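Local coordinates for DNA damage response protein Rtt109, putative (Neosartorya fumigata, PDB 5ZB9), which probably transfers the acetyl group of acetyl-CoA to lysine side chains of histone H3, a modification linked to nucleosome assembly and the DNA damage response, at residues Leu111-Ser116 / Cys170-Pro175; Gly164-Trp169 / Arg218-Ile223; His55-Ser60 / Asn117-Phe122. All blocks are in the same frame, centred on the assembly; numbering follows the deposited sequence.

Contact 1: Leu111-Ser116 / Cys170-Pro175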
ATOM      1  N   LEU A 111     -13.220   1.922  12.782  1.00 37.34           N
ATOM      2  CA  LEU A 111     -13.568   2.736  11.630  1.00 35.43           C
ATOM      3  C   LEU A 111     -12.360   2.911  10.734  1.00 29.23           C
ATOM      4  O   LEU A 111     -12.482   2.894   9.513  1.00 30.03           O
ATOM      5  CB  LEU A 111     -14.095   4.103  12.062  1.00 40.06           C
ATOM      6  CG  LEU A 111     -15.495   4.084  12.661  1.00 52.54           C
ATOM      7  CD1 LEU A 111     -15.913   5.488  13.076  1.00 53.30           C
ATOM      8  CD2 LEU A 111     -16.472   3.479  11.662  1.00 41.63           C
ATOM      9  N   LEU A 112     -11.188   3.073  11.342  1.00 25.80           N
ATOM     10  CA  LEU A 112      -9.980   3.273  10.562  1.00 26.94           C
ATOM     11  C   LEU A 112      -9.674   2.032   9.718  1.00 25.99           C
ATOM     12  O   LEU A 112      -9.228   2.155   8.573  1.00 25.36           O
ATOM     13  CB  LEU A 112      -8.801   3.627  11.463  1.00 26.49           C
ATOM     14  CG  LEU A 112      -9.023   4.807  12.416  1.00 28.08           C
ATOM     15  CD1 LEU A 112      -7.702   5.296  12.982  1.00 26.24           C
ATOM     16  CD2 LEU A 112      -9.773   5.946  11.733  1.00 31.71           C
ATOM     17  N   ARG A 113      -9.944   0.846  10.257  1.00 23.67           N
ATOM     18  CA  ARG A 113      -9.735  -0.376   9.483  1.00 23.86           C
ATOM     19  C   ARG A 113     -10.713  -0.423   8.318  1.00 25.11           C
ATOM     20  O   ARG A 113     -10.330  -0.731   7.192  1.00 25.54           O
ATOM     21  CB  ARG A 113      -9.885  -1.631  10.352  1.00 27.46           C
ATOM     22  CG  ARG A 113      -9.725  -2.944   9.569  1.00 25.25           C
ATOM     23  CD  ARG A 113      -9.775  -4.197  10.458  1.00 31.19           C
ATOM     24  NE  ARG A 113     -11.012  -4.314  11.237  1.00 33.16           N
ATOM     25  CZ  ARG A 113     -12.208  -4.596  10.724  1.00 38.40           C
ATOM     26  NH1 ARG A 113     -12.352  -4.792   9.418  1.00 39.14           N
ATOM     27  NH2 ARG A 113     -13.269  -4.673  11.517  1.00 45.74           N
ATOM     28  N   LEU A 114     -11.976  -0.102   8.589  1.00 30.28           N
ATOM     29  CA  LEU A 114     -13.016  -0.120   7.559  1.00 24.61           C
ATOM     30  C   LEU A 114     -12.718   0.863   6.428  1.00 25.17           C
ATOM     31  O   LEU A 114     -12.870   0.538   5.244  1.00 23.89           O
ATOM     32  CB  LEU A 114     -14.376   0.188   8.178  1.00 24.57           C
ATOM     33  CG  LEU A 114     -14.948  -0.953   9.021  1.00 33.42           C
ATOM     34  CD1 LEU A 114     -16.279  -0.555   9.622  1.00 32.68           C
ATOM     35  CD2 LEU A 114     -15.091  -2.205   8.169  1.00 27.47           C
ATOM     36  N   ILE A 115     -12.280   2.061   6.803  1.00 19.47           N
ATOM     37  CA  ILE A 115     -11.931   3.081   5.831  1.00 21.24           C
ATOM     38  C   ILE A 115     -10.764   2.638   4.947  1.00 22.45           C
ATOM     39  O   ILE A 115     -10.859   2.704   3.719  1.00 23.81           O
ATOM     40  CB  ILE A 115     -11.587   4.412   6.529  1.00 26.75           C
ATOM     41  CG1 ILE A 115     -12.831   4.981   7.213  1.00 22.77           C
ATOM     42  CG2 ILE A 115     -11.030   5.414   5.528  1.00 22.05           C
ATOM     43  CD1 ILE A 115     -12.549   6.192   8.058  1.00 27.25           C
ATOM     44  N   SER A 116      -9.677   2.178   5.568  1.00 19.32           N
ATOM     45  CA  SER A 116      -8.491   1.723   4.838  1.00 21.51           C
ATOM     46  C   SER A 116      -8.809   0.594   3.854  1.00 20.96           C
ATOM     47  O   SER A 116      -8.314   0.581   2.734  1.00 18.64           O
ATOM     48  CB  SER A 116      -7.416   1.246   5.820  1.00 21.63           C
ATOM     49  OG  SER A 116      -7.133   2.236   6.790  1.00 23.66           O
ATOM     50  N   CYS A 170      -2.882  -6.810   8.217  1.00 19.69           N
ATOM     51  CA  CYS A 170      -3.379  -8.068   7.665  1.00 20.16           C
ATOM     52  C   CYS A 170      -4.909  -8.122   7.725  1.00 20.95           C
ATOM     53  O   CYS A 170      -5.539  -8.630   6.797  1.00 22.39           O
ATOM     54  CB  CYS A 170      -2.763  -9.262   8.392  1.00 18.90           C
ATOM     55  SG  CYS A 170      -0.985  -9.431   8.083  1.00 19.42           S
ATOM     56  N   ARG A 171      -5.509  -7.573   8.786  1.00 18.44           N
ATOM     57  CA  ARG A 171      -6.963  -7.557   8.914  0.50 18.16           C
ATOM     58  C   ARG A 171      -7.588  -6.592   7.910  1.00 17.80           C
ATOM     59  O   ARG A 171      -8.724  -6.765   7.497  1.00 21.60           O
ATOM     60  CB  ARG A 171      -7.378  -7.193  10.344  0.50 20.33           C
ATOM     61  CG  ARG A 171      -7.145  -8.304  11.372  0.50 20.07           C
ATOM     62  CD  ARG A 171      -7.740  -7.939  12.729  0.50 22.46           C
ATOM     63  NE  ARG A 171      -7.090  -6.765  13.305  0.50 24.66           N
ATOM     64  CZ  ARG A 171      -6.163  -6.810  14.258  0.50 19.14           C
ATOM     65  NH1 ARG A 171      -5.624  -5.687  14.706  0.50 15.30           N
ATOM     66  NH2 ARG A 171      -5.785  -7.978  14.763  0.50 21.63           N
ATOM     67  N   VAL A 172      -6.836  -5.573   7.512  1.00 19.96           N
ATOM     68  CA  VAL A 172      -7.293  -4.655   6.473  1.00 21.09           C
ATOM     69  C   VAL A 172      -7.338  -5.375   5.127  1.00 22.50           C
ATOM     70  O   VAL A 172      -8.290  -5.247   4.351  1.00 24.04           O
ATOM     71  CB  VAL A 172      -6.368  -3.425   6.351  1.00 20.03           C
ATOM     72  CG1 VAL A 172      -6.658  -2.655   5.073  1.00 13.63           C
ATOM     73  CG2 VAL A 172      -6.489  -2.528   7.582  1.00 18.62           C
ATOM     74  N   ILE A 173      -6.283  -6.135   4.868  1.00 20.54           N
ATOM     75  CA  ILE A 173      -6.096  -6.847   3.612  1.00 20.48           C
ATOM     76  C   ILE A 173      -7.016  -8.075   3.475  1.00 22.08           C
ATOM     77  O   ILE A 173      -7.501  -8.370   2.382  1.00 18.72           O
ATOM     78  CB  ILE A 173      -4.600  -7.255   3.479  1.00 23.29           C
ATOM     79  CG1 ILE A 173      -3.771  -6.009   3.165  1.00 22.31           C
ATOM     80  CG2 ILE A 173      -4.378  -8.342   2.427  1.00 13.46           C
ATOM     81  CD1 ILE A 173      -4.294  -5.228   1.991  1.00 24.84           C
ATOM     82  N   ASP A 174      -7.274  -8.766   4.585  1.00 22.12           N
ATOM     83  CA  ASP A 174      -7.993 -10.049   4.550  1.00 21.83           C
ATOM     84  C   ASP A 174      -9.318 -10.021   3.760  1.00 21.56           C
ATOM     85  O   ASP A 174      -9.533 -10.887   2.916  1.00 23.56           O
ATOM     86  CB  ASP A 174      -8.245 -10.554   5.979  1.00 19.28           C
ATOM     87  CG  ASP A 174      -8.539 -12.048   6.034  1.00 22.53           C
ATOM     88  OD1 ASP A 174      -7.859 -12.824   5.333  1.00 25.73           O
ATOM     89  OD2 ASP A 174      -9.448 -12.455   6.781  1.00 24.31           O
ATOM     90  N   PRO A 175     -10.204  -9.031   4.008  1.00 25.75           N
ATOM     91  CA  PRO A 175     -11.463  -9.052   3.247  1.00 21.59           C
ATOM     92  C   PRO A 175     -11.284  -8.750   1.761  1.00 24.86           C
ATOM     93  O   PRO A 175     -12.081  -9.214   0.942  1.00 29.44           O
ATOM     94  CB  PRO A 175     -12.300  -7.957   3.917  1.00 19.75           C
ATOM     95  CG  PRO A 175     -11.689  -7.767   5.250  1.00 20.28           C
ATOM     96  CD  PRO A 175     -10.225  -7.981   5.040  1.00 22.56           C
TER
HETATM   97  O   HOH W   1     -10.897  -4.793   7.101  1.00 28.63           O
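Arg-113 lies against both Arg-171 and Val-172, and these aliphatic contacts make up most of the direct packing between helix segments 111-116 and 170-175. The short axes approach to 9.2 Å and cross at -45°. CG of Arg-113 meets CG2 of Val-172 at 3.8 Å, the two side chains running alongside one another in opposite senses. One atom further out, CD of Arg-113 rests 3.8 Å from CB of Arg-171. The other methyl of the valine, CG1, reaches CB of Ser-116 at 4.0 Å and closes the buried end of the contact.

Polar linkage between the segments runs through water. The Arg-113 chain is straight as far as CD and then bends at chi3 (58°), which carries the guanidinium round to a water lying in its plane at the edge. This water accepts from NH1 of Arg-113 at 2.7 Å and donates to O of Arg-171 at 3.0 Å. Ser-116 turns its hydroxyl back into its own helix: OG donates to O of Leu-112 at 2.8 Å. That carbonyl also receives Ser-116 N, and the two donors come from opposite faces of its plane.

The charged ends of the two arginines are not in contact, but the placement of the Arg-171 guanidinium is doubtful, since that side chain has two conformers. Both arginines and Leu-112 belong to the CoA site, here without CoA, so the crossing brings residues of two helices together at the cofactor pocket.

Trp-168 of helix 162-177 touches Leu-112, Arg-113 and Ser-116, while Phe-74 of strand 71-82 packs on Leu-112, Ile-115 and Ser-116, and Leu-120 extends the helix pairing beside Val-172.

Contact 2: Gly164-Trp169 / Arg218-Ile223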
ATOM      1  N   GLY A 164       1.328  -5.181  16.691  1.00 25.70           N
ATOM      2  CA  GLY A 164      -0.062  -4.798  16.545  1.00 19.73           C
ATOM      3  C   GLY A 164      -0.368  -4.243  15.170  1.00 23.68           C
ATOM      4  O   GLY A 164      -1.437  -4.511  14.609  1.00 24.13           O
ATOM      5  N   LEU A 165       0.564  -3.467  14.622  1.00 23.18           N
ATOM      6  CA  LEU A 165       0.379  -2.881  13.296  1.00 21.79           C
ATOM      7  C   LEU A 165       0.392  -3.938  12.193  1.00 23.81           C
ATOM      8  O   LEU A 165      -0.400  -3.871  11.249  1.00 21.00           O
ATOM      9  CB  LEU A 165       1.449  -1.834  13.018  1.00 26.31           C
ATOM     10  CG  LEU A 165       0.982  -0.419  13.330  1.00 33.23           C
ATOM     11  CD1 LEU A 165       2.137   0.564  13.231  1.00 35.58           C
ATOM     12  CD2 LEU A 165      -0.156  -0.028  12.401  1.00 21.50           C
ATOM     13  N   ILE A 166       1.289  -4.911  12.313  1.00 18.77           N
ATOM     14  CA  ILE A 166       1.327  -6.006  11.356  1.00 19.60           C
ATOM     15  C   ILE A 166       0.005  -6.794  11.368  1.00 20.94           C
ATOM     16  O   ILE A 166      -0.554  -7.076  10.308  1.00 19.41           O
ATOM     17  CB  ILE A 166       2.523  -6.942  11.626  1.00 18.22           C
ATOM     18  CG1 ILE A 166       3.838  -6.175  11.453  1.00 15.22           C
ATOM     19  CG2 ILE A 166       2.499  -8.145  10.686  1.00 15.17           C
ATOM     20  CD1 ILE A 166       5.051  -6.883  12.052  1.00 17.84           C
ATOM     21  N   LYS A 167      -0.519  -7.122  12.547  1.00 19.11           N
ATOM     22  CA  LYS A 167      -1.802  -7.820  12.608  1.00 19.38           C
ATOM     23  C   LYS A 167      -2.922  -6.950  12.063  1.00 20.62           C
ATOM     24  O   LYS A 167      -3.831  -7.446  11.392  1.00 20.05           O
ATOM     25  CB  LYS A 167      -2.135  -8.255  14.031  1.00 19.21           C
ATOM     26  CG  LYS A 167      -1.232  -9.348  14.549  1.00 25.23           C
ATOM     27  CD  LYS A 167      -1.555  -9.709  15.990  1.00 29.31           C
ATOM     28  CE  LYS A 167      -0.425 -10.544  16.588  1.00 45.09           C
ATOM     29  NZ  LYS A 167      -0.704 -11.023  17.974  1.00 54.61           N
ATOM     30  N   TRP A 168      -2.848  -5.651  12.341  1.00 19.95           N
ATOM     31  CA  TRP A 168      -3.883  -4.712  11.907  1.00 19.73           C
ATOM     32  C   TRP A 168      -3.958  -4.656  10.381  1.00 19.19           C
ATOM     33  O   TRP A 168      -5.032  -4.788   9.795  1.00 17.85           O
ATOM     34  CB  TRP A 168      -3.611  -3.318  12.488  1.00 19.63           C
ATOM     35  CG  TRP A 168      -4.710  -2.310  12.276  1.00 23.62           C
ATOM     36  CD1 TRP A 168      -5.831  -2.137  13.042  1.00 18.88           C
ATOM     37  CD2 TRP A 168      -4.785  -1.320  11.234  1.00 19.37           C
ATOM     38  NE1 TRP A 168      -6.596  -1.108  12.538  1.00 20.06           N
ATOM     39  CE2 TRP A 168      -5.976  -0.590  11.433  1.00 14.30           C
ATOM     40  CE3 TRP A 168      -3.961  -0.985  10.157  1.00 16.36           C
ATOM     41  CZ2 TRP A 168      -6.357   0.452  10.600  1.00 19.98           C
ATOM     42  CZ3 TRP A 168      -4.343   0.058   9.324  1.00 17.78           C
ATOM     43  CH2 TRP A 168      -5.528   0.764   9.551  1.00 20.60           C
ATOM     44  N   TRP A 169      -2.808  -4.481   9.745  1.00 16.75           N
ATOM     45  CA  TRP A 169      -2.751  -4.378   8.295  1.00 19.00           C
ATOM     46  C   TRP A 169      -3.181  -5.668   7.612  1.00 18.02           C
ATOM     47  O   TRP A 169      -3.790  -5.632   6.549  1.00 17.80           O
ATOM     48  CB  TRP A 169      -1.345  -3.979   7.839  1.00 18.88           C
ATOM     49  CG  TRP A 169      -1.130  -2.496   7.870  1.00 20.92           C
ATOM     50  CD1 TRP A 169      -0.251  -1.806   8.654  1.00 19.36           C
ATOM     51  CD2 TRP A 169      -1.832  -1.517   7.096  1.00 18.41           C
ATOM     52  NE1 TRP A 169      -0.351  -0.464   8.401  1.00 21.26           N
ATOM     53  CE2 TRP A 169      -1.311  -0.259   7.446  1.00 21.19           C
ATOM     54  CE3 TRP A 169      -2.845  -1.586   6.132  1.00 17.25           C
ATOM     55  CZ2 TRP A 169      -1.765   0.922   6.863  1.00 23.41           C
ATOM     56  CZ3 TRP A 169      -3.293  -0.421   5.558  1.00 14.62           C
ATOM     57  CH2 TRP A 169      -2.760   0.818   5.926  1.00 20.08           C
ATOM     58  N   ARG A 218       2.982 -16.995  11.470  1.00 26.65           N
ATOM     59  CA  ARG A 218       1.563 -17.338  11.330  1.00 25.80           C
ATOM     60  C   ARG A 218       0.736 -16.675  12.432  1.00 26.98           C
ATOM     61  O   ARG A 218      -0.480 -16.514  12.302  1.00 28.59           O
ATOM     62  CB  ARG A 218       1.350 -18.856  11.347  1.00 29.75           C
ATOM     63  CG  ARG A 218       1.929 -19.575  10.137  1.00 37.84           C
ATOM     64  CD  ARG A 218       1.739 -21.090  10.220  1.00 53.19           C
ATOM     65  NE  ARG A 218       0.338 -21.483  10.081  1.00 63.34           N
ATOM     66  CZ  ARG A 218      -0.444 -21.850  11.093  1.00 66.93           C
ATOM     67  NH1 ARG A 218       0.039 -21.891  12.328  1.00 62.61           N
ATOM     68  NH2 ARG A 218      -1.708 -22.185  10.869  1.00 63.56           N
ATOM     69  N   GLY A 219       1.399 -16.271  13.511  1.00 22.63           N
ATOM     70  CA  GLY A 219       0.728 -15.535  14.566  1.00 22.84           C
ATOM     71  C   GLY A 219       0.170 -14.209  14.078  1.00 25.94           C
ATOM     72  O   GLY A 219      -0.726 -13.643  14.696  1.00 27.54           O
ATOM     73  N   PHE A 220       0.694 -13.707  12.962  1.00 20.20           N
ATOM     74  CA  PHE A 220       0.239 -12.425  12.446  1.00 19.37           C
ATOM     75  C   PHE A 220      -0.968 -12.586  11.526  1.00 22.70           C
ATOM     76  O   PHE A 220      -1.690 -11.620  11.279  1.00 18.01           O
ATOM     77  CB  PHE A 220       1.369 -11.708  11.703  1.00 20.72           C
ATOM     78  CG  PHE A 220       2.538 -11.351  12.575  1.00 20.84           C
ATOM     79  CD1 PHE A 220       2.411 -10.390  13.569  1.00 23.57           C
ATOM     80  CD2 PHE A 220       3.767 -11.969  12.399  1.00 17.95           C
ATOM     81  CE1 PHE A 220       3.487 -10.060  14.383  1.00 22.77           C
ATOM     82  CE2 PHE A 220       4.846 -11.646  13.210  1.00 22.57           C
ATOM     83  CZ  PHE A 220       4.703 -10.689  14.206  1.00 21.46           C
ATOM     84  N   PHE A 221      -1.181 -13.801  11.021  1.00 19.14           N
ATOM     85  CA  PHE A 221      -2.283 -14.062  10.095  1.00 23.31           C
ATOM     86  C   PHE A 221      -3.639 -13.860  10.778  1.00 18.30           C
ATOM     87  O   PHE A 221      -3.777 -14.130  11.963  1.00 24.05           O
ATOM     88  CB  PHE A 221      -2.207 -15.492   9.529  1.00 20.90           C
ATOM     89  CG  PHE A 221      -0.989 -15.767   8.677  1.00 25.70           C
ATOM     90  CD1 PHE A 221      -0.128 -14.748   8.296  1.00 19.18           C
ATOM     91  CD2 PHE A 221      -0.713 -17.063   8.249  1.00 22.60           C
ATOM     92  CE1 PHE A 221       0.983 -15.019   7.511  1.00 19.81           C
ATOM     93  CE2 PHE A 221       0.399 -17.337   7.465  1.00 19.78           C
ATOM     94  CZ  PHE A 221       1.243 -16.322   7.094  1.00 20.88           C
ATOM     95  N   PRO A 222      -4.652 -13.405  10.026  1.00 22.24           N
ATOM     96  CA  PRO A 222      -6.014 -13.329  10.581  1.00 24.23           C
ATOM     97  C   PRO A 222      -6.563 -14.720  10.938  1.00 25.69           C
ATOM     98  O   PRO A 222      -6.164 -15.703  10.313  1.00 24.31           O
ATOM     99  CB  PRO A 222      -6.831 -12.700   9.446  1.00 17.82           C
ATOM    100  CG  PRO A 222      -5.827 -12.160   8.471  1.00 22.82           C
ATOM    101  CD  PRO A 222      -4.592 -12.968   8.622  1.00 19.50           C
ATOM    102  N   ILE A 223      -7.476 -14.799  11.904  1.00 23.83           N
ATOM    103  CA  ILE A 223      -7.991 -16.092  12.369  1.00 25.60           C
ATOM    104  C   ILE A 223      -8.744 -16.845  11.262  1.00 24.46           C
ATOM    105  O   ILE A 223      -8.856 -18.073  11.298  1.00 25.04           O
ATOM    106  CB  ILE A 223      -8.905 -15.923  13.621  1.00 29.14           C
ATOM    107  CG1 ILE A 223      -9.356 -17.287  14.170  1.00 34.87           C
ATOM    108  CG2 ILE A 223     -10.095 -15.022  13.324  1.00 19.23           C
ATOM    109  CD1 ILE A 223      -8.206 -18.256  14.473  1.00 32.75           C
TER
HETATM  110  O   HOH W   2      -4.038 -10.397  11.296  1.00 17.87           O
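Phe-220 packs against Ile-166 and Lys-167 from the third position of a type I beta turn, Arg-218 to Phe-221, which is closed by Phe-221 N donating to Arg-218 O. The turn lies on helix 162-177, the helix that carries the CoA-site residues Trp-168 and Arg-171, with no CoA bound here. The tight part is apolar. CG2 of Ile-166 sits 3.7 Å from CD1 of Phe-220 and equally near its CG, while CD1 of the isoleucine covers one face of the ring. Val-209 and Arg-163 also touch Phe-220, and Ala-140 of strand 133-140 touches Ile-166.

The outer side is looser. The Lys-167 chain runs across the phenylalanine rather than along it, its CG 3.9 Å from ring atom CD1 and near the ring plane. From CG on it runs straight out past the exposed Gly-219, whose O is 3.6 Å from CE but 4.2 Å from NZ, too long to count as a hydrogen bond.

Between the two backbones a single water takes over, donating to Lys-167 O at 3.0 Å and to Phe-220 O at 2.6 Å.

Contact 3: His55-Ser60 / Asn117-Phe122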
ATOM      1  N   HIS A  55      -2.445   9.097  -4.638  1.00 27.86           N
ATOM      2  CA  HIS A  55      -3.780   9.215  -4.064  1.00 24.39           C
ATOM      3  C   HIS A  55      -3.695   9.525  -2.587  1.00 24.66           C
ATOM      4  O   HIS A  55      -2.923   8.900  -1.860  1.00 26.15           O
ATOM      5  CB  HIS A  55      -4.584   7.934  -4.248  1.00 20.34           C
ATOM      6  CG  HIS A  55      -4.912   7.624  -5.669  1.00 25.51           C
ATOM      7  ND1 HIS A  55      -6.069   8.060  -6.274  1.00 26.16           N
ATOM      8  CD2 HIS A  55      -4.243   6.910  -6.603  1.00 26.51           C
ATOM      9  CE1 HIS A  55      -6.098   7.631  -7.523  1.00 29.72           C
ATOM     10  NE2 HIS A  55      -5.001   6.928  -7.748  1.00 29.68           N
ATOM     11  N   PHE A  56      -4.502  10.475  -2.137  1.00 22.50           N
ATOM     12  CA  PHE A  56      -4.571  10.771  -0.718  1.00 24.94           C
ATOM     13  C   PHE A  56      -6.012  10.951  -0.266  1.00 26.10           C
ATOM     14  O   PHE A  56      -6.776  11.697  -0.867  1.00 28.90           O
ATOM     15  CB  PHE A  56      -3.762  12.017  -0.384  1.00 28.21           C
ATOM     16  CG  PHE A  56      -3.821  12.387   1.064  1.00 27.58           C
ATOM     17  CD1 PHE A  56      -3.124  11.652   2.005  1.00 23.85           C
ATOM     18  CD2 PHE A  56      -4.584  13.460   1.486  1.00 23.46           C
ATOM     19  CE1 PHE A  56      -3.186  11.983   3.339  1.00 28.80           C
ATOM     20  CE2 PHE A  56      -4.647  13.795   2.815  1.00 25.05           C
ATOM     21  CZ  PHE A  56      -3.950  13.057   3.746  1.00 27.28           C
ATOM     22  N   LEU A  57      -6.379  10.252   0.798  1.00 23.55           N
ATOM     23  CA  LEU A  57      -7.712  10.360   1.352  1.00 20.02           C
ATOM     24  C   LEU A  57      -7.636  10.914   2.759  1.00 24.12           C
ATOM     25  O   LEU A  57      -7.003  10.315   3.631  1.00 23.38           O
ATOM     26  CB  LEU A  57      -8.414   8.996   1.366  1.00 18.83           C
ATOM     27  CG  LEU A  57      -9.728   8.922   2.156  1.00 21.88           C
ATOM     28  CD1 LEU A  57     -10.815   9.773   1.502  1.00 18.76           C
ATOM     29  CD2 LEU A  57     -10.201   7.479   2.312  1.00 21.73           C
ATOM     30  N   ALA A  58      -8.271  12.062   2.974  1.00 22.58           N
ATOM     31  CA  ALA A  58      -8.442  12.599   4.318  1.00 19.79           C
ATOM     32  C   ALA A  58      -9.878  12.393   4.763  1.00 24.46           C
ATOM     33  O   ALA A  58     -10.828  12.654   4.012  1.00 23.19           O
ATOM     34  CB  ALA A  58      -8.070  14.069   4.370  1.00 22.88           C
ATOM     35  N   VAL A  59     -10.035  11.908   5.985  1.00 20.61           N
ATOM     36  CA  VAL A  59     -11.358  11.651   6.515  1.00 24.59           C
ATOM     37  C   VAL A  59     -11.555  12.493   7.760  1.00 26.12           C
ATOM     38  O   VAL A  59     -10.707  12.511   8.648  1.00 25.79           O
ATOM     39  CB  VAL A  59     -11.569  10.161   6.844  1.00 24.48           C
ATOM     40  CG1 VAL A  59     -12.993   9.921   7.332  1.00 19.35           C
ATOM     41  CG2 VAL A  59     -11.261   9.301   5.619  1.00 20.46           C
ATOM     42  N   SER A  60     -12.671  13.206   7.810  1.00 24.91           N
ATOM     43  CA  SER A  60     -12.944  14.071   8.943  1.00 28.26           C
ATOM     44  C   SER A  60     -14.342  13.833   9.477  1.00 27.61           C
ATOM     45  O   SER A  60     -15.180  13.211   8.821  1.00 27.57           O
ATOM     46  CB  SER A  60     -12.760  15.543   8.560  1.00 25.43           C
ATOM     47  OG  SER A  60     -13.515  15.860   7.401  1.00 34.42           O
ATOM     48  N   ASN A 117      -9.614  -0.358   4.314  1.00 20.76           N
ATOM     49  CA  ASN A 117     -10.126  -1.469   3.520  1.00 18.39           C
ATOM     50  C   ASN A 117     -10.907  -0.956   2.302  1.00 23.47           C
ATOM     51  O   ASN A 117     -10.659  -1.362   1.164  1.00 26.45           O
ATOM     52  CB  ASN A 117     -11.008  -2.346   4.432  1.00 27.24           C
ATOM     53  CG  ASN A 117     -11.491  -3.633   3.776  1.00 27.05           C
ATOM     54  OD1 ASN A 117     -11.634  -3.732   2.563  1.00 31.89           O
ATOM     55  ND2 ASN A 117     -11.769  -4.625   4.603  1.00 33.36           N
ATOM     56  N   ALA A 118     -11.842  -0.047   2.550  1.00 24.05           N
ATOM     57  CA  ALA A 118     -12.699   0.492   1.503  1.00 21.62           C
ATOM     58  C   ALA A 118     -11.905   1.273   0.468  1.00 20.10           C
ATOM     59  O   ALA A 118     -12.136   1.127  -0.728  1.00 24.72           O
ATOM     60  CB  ALA A 118     -13.784   1.375   2.115  1.00 20.05           C
ATOM     61  N   PHE A 119     -10.974   2.103   0.928  1.00 19.13           N
ATOM     62  CA  PHE A 119     -10.130   2.893   0.028  1.00 21.75           C
ATOM     63  C   PHE A 119      -9.260   1.999  -0.871  1.00 22.09           C
ATOM     64  O   PHE A 119      -9.209   2.197  -2.086  1.00 23.02           O
ATOM     65  CB  PHE A 119      -9.257   3.865   0.835  1.00 17.89           C
ATOM     66  CG  PHE A 119      -8.589   4.929   0.004  1.00 19.67           C
ATOM     67  CD1 PHE A 119      -9.293   5.613  -0.977  1.00 20.34           C
ATOM     68  CD2 PHE A 119      -7.255   5.261   0.219  1.00 18.82           C
ATOM     69  CE1 PHE A 119      -8.672   6.602  -1.741  1.00 20.82           C
ATOM     70  CE2 PHE A 119      -6.630   6.240  -0.536  1.00 18.12           C
ATOM     71  CZ  PHE A 119      -7.338   6.911  -1.518  1.00 21.61           C
ATOM     72  N   LEU A 120      -8.591   1.012  -0.281  1.00 20.01           N
ATOM     73  CA  LEU A 120      -7.797   0.057  -1.058  1.00 19.64           C
ATOM     74  C   LEU A 120      -8.669  -0.741  -2.031  1.00 21.02           C
ATOM     75  O   LEU A 120      -8.327  -0.875  -3.205  1.00 19.51           O
ATOM     76  CB  LEU A 120      -7.041  -0.889  -0.129  1.00 16.98           C
ATOM     77  CG  LEU A 120      -5.905  -0.254   0.683  1.00 20.39           C
ATOM     78  CD1 LEU A 120      -5.264  -1.250   1.628  1.00 14.92           C
ATOM     79  CD2 LEU A 120      -4.854   0.323  -0.256  1.00 25.47           C
ATOM     80  N   SER A 121      -9.791  -1.262  -1.539  1.00 18.57           N
ATOM     81  CA  SER A 121     -10.767  -1.947  -2.386  1.00 25.02           C
ATOM     82  C   SER A 121     -11.145  -1.095  -3.588  1.00 25.67           C
ATOM     83  O   SER A 121     -11.156  -1.563  -4.726  1.00 23.04           O
ATOM     84  CB  SER A 121     -12.033  -2.284  -1.595  1.00 25.85           C
ATOM     85  OG  SER A 121     -12.173  -3.680  -1.437  1.00 38.06           O
ATOM     86  N   PHE A 122     -11.451   0.167  -3.312  1.00 23.96           N
ATOM     87  CA  PHE A 122     -11.816   1.125  -4.343  1.00 21.42           C
ATOM     88  C   PHE A 122     -10.727   1.263  -5.397  1.00 25.91           C
ATOM     89  O   PHE A 122     -11.011   1.212  -6.591  1.00 32.74           O
ATOM     90  CB  PHE A 122     -12.111   2.481  -3.703  1.00 22.38           C
ATOM     91  CG  PHE A 122     -12.320   3.582  -4.692  1.00 25.59           C
ATOM     92  CD1 PHE A 122     -13.504   3.676  -5.405  1.00 29.85           C
ATOM     93  CD2 PHE A 122     -11.344   4.536  -4.901  1.00 23.35           C
ATOM     94  CE1 PHE A 122     -13.705   4.693  -6.313  1.00 25.88           C
ATOM     95  CE2 PHE A 122     -11.544   5.554  -5.808  1.00 30.53           C
ATOM     96  CZ  PHE A 122     -12.727   5.629  -6.513  1.00 27.43           C
TER
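Phe-119 of the helix meets Leu-57 of the strand in a CH-pi contact, and its side chain can be followed outward. CB of Phe-119 lies 4.0 Å from CD2 of Leu-57, the first touch between the side chains. A chi1 of -167° swings the ring away from its own backbone N and sends it at the strand, where CG comes to 3.8 Å from the same leucine methyl, followed by CD1 at 3.9 Å. Further along, the partner changes from methyl to methylene: CE2 of Phe-119 is 3.8 Å from CB of Leu-57, with CD2 and CE1 of the ring also near it, and the tip, CZ, is 3.7 Å from that CB. CZ also meets CB of His-55 at 4.0 Å, this time obliquely to the ring.

The centroid geometry agrees. CB of Leu-57 stands 3.8 Å from the centre of the Phe-119 ring, only 13° off the normal, so it sits over the middle of one face while CD2 covers the root. All the touching residues are buried.

The polar end of His-55 is engaged elsewhere: its ND1 is hydrogen-bonded to His-27 NE2, and His-27 also meets Phe-119 edge-to-face.

Helix 111-127 packs on one face of the sheet, its segment running at 151° to strand segment 55-60: Phe-119 rests on Leu-57 and, from strand 71-82, on Ile-76 and Val-78. Strands 71-82 and 22-35 both pair antiparallel with strand 50-61, and Phe-56 points away from helix 111-127 to pack on helix 421-432.

How the contacts relate
Contacts 1 and 3 share helix 111-127, and contacts 1 and 2 share helix 162-177, so contact 1 joins the other two, each with its centre 11 Å away. Contact 3 is wholly buried and apolar across its interface, a helix laid on a sheet. Contacts 1 and 2 are partly buried: each combines an aliphatic or aromatic patch with a water bridging the segments, and a long basic side chain at the more open side. Between these two, Asp-174 CG packs 3.6 Å from Pro-222 CG. Toward contact 3, Ile-115, on the sheet side of helix 111-127, has CG2 3.9 Å from Leu-57 CD2.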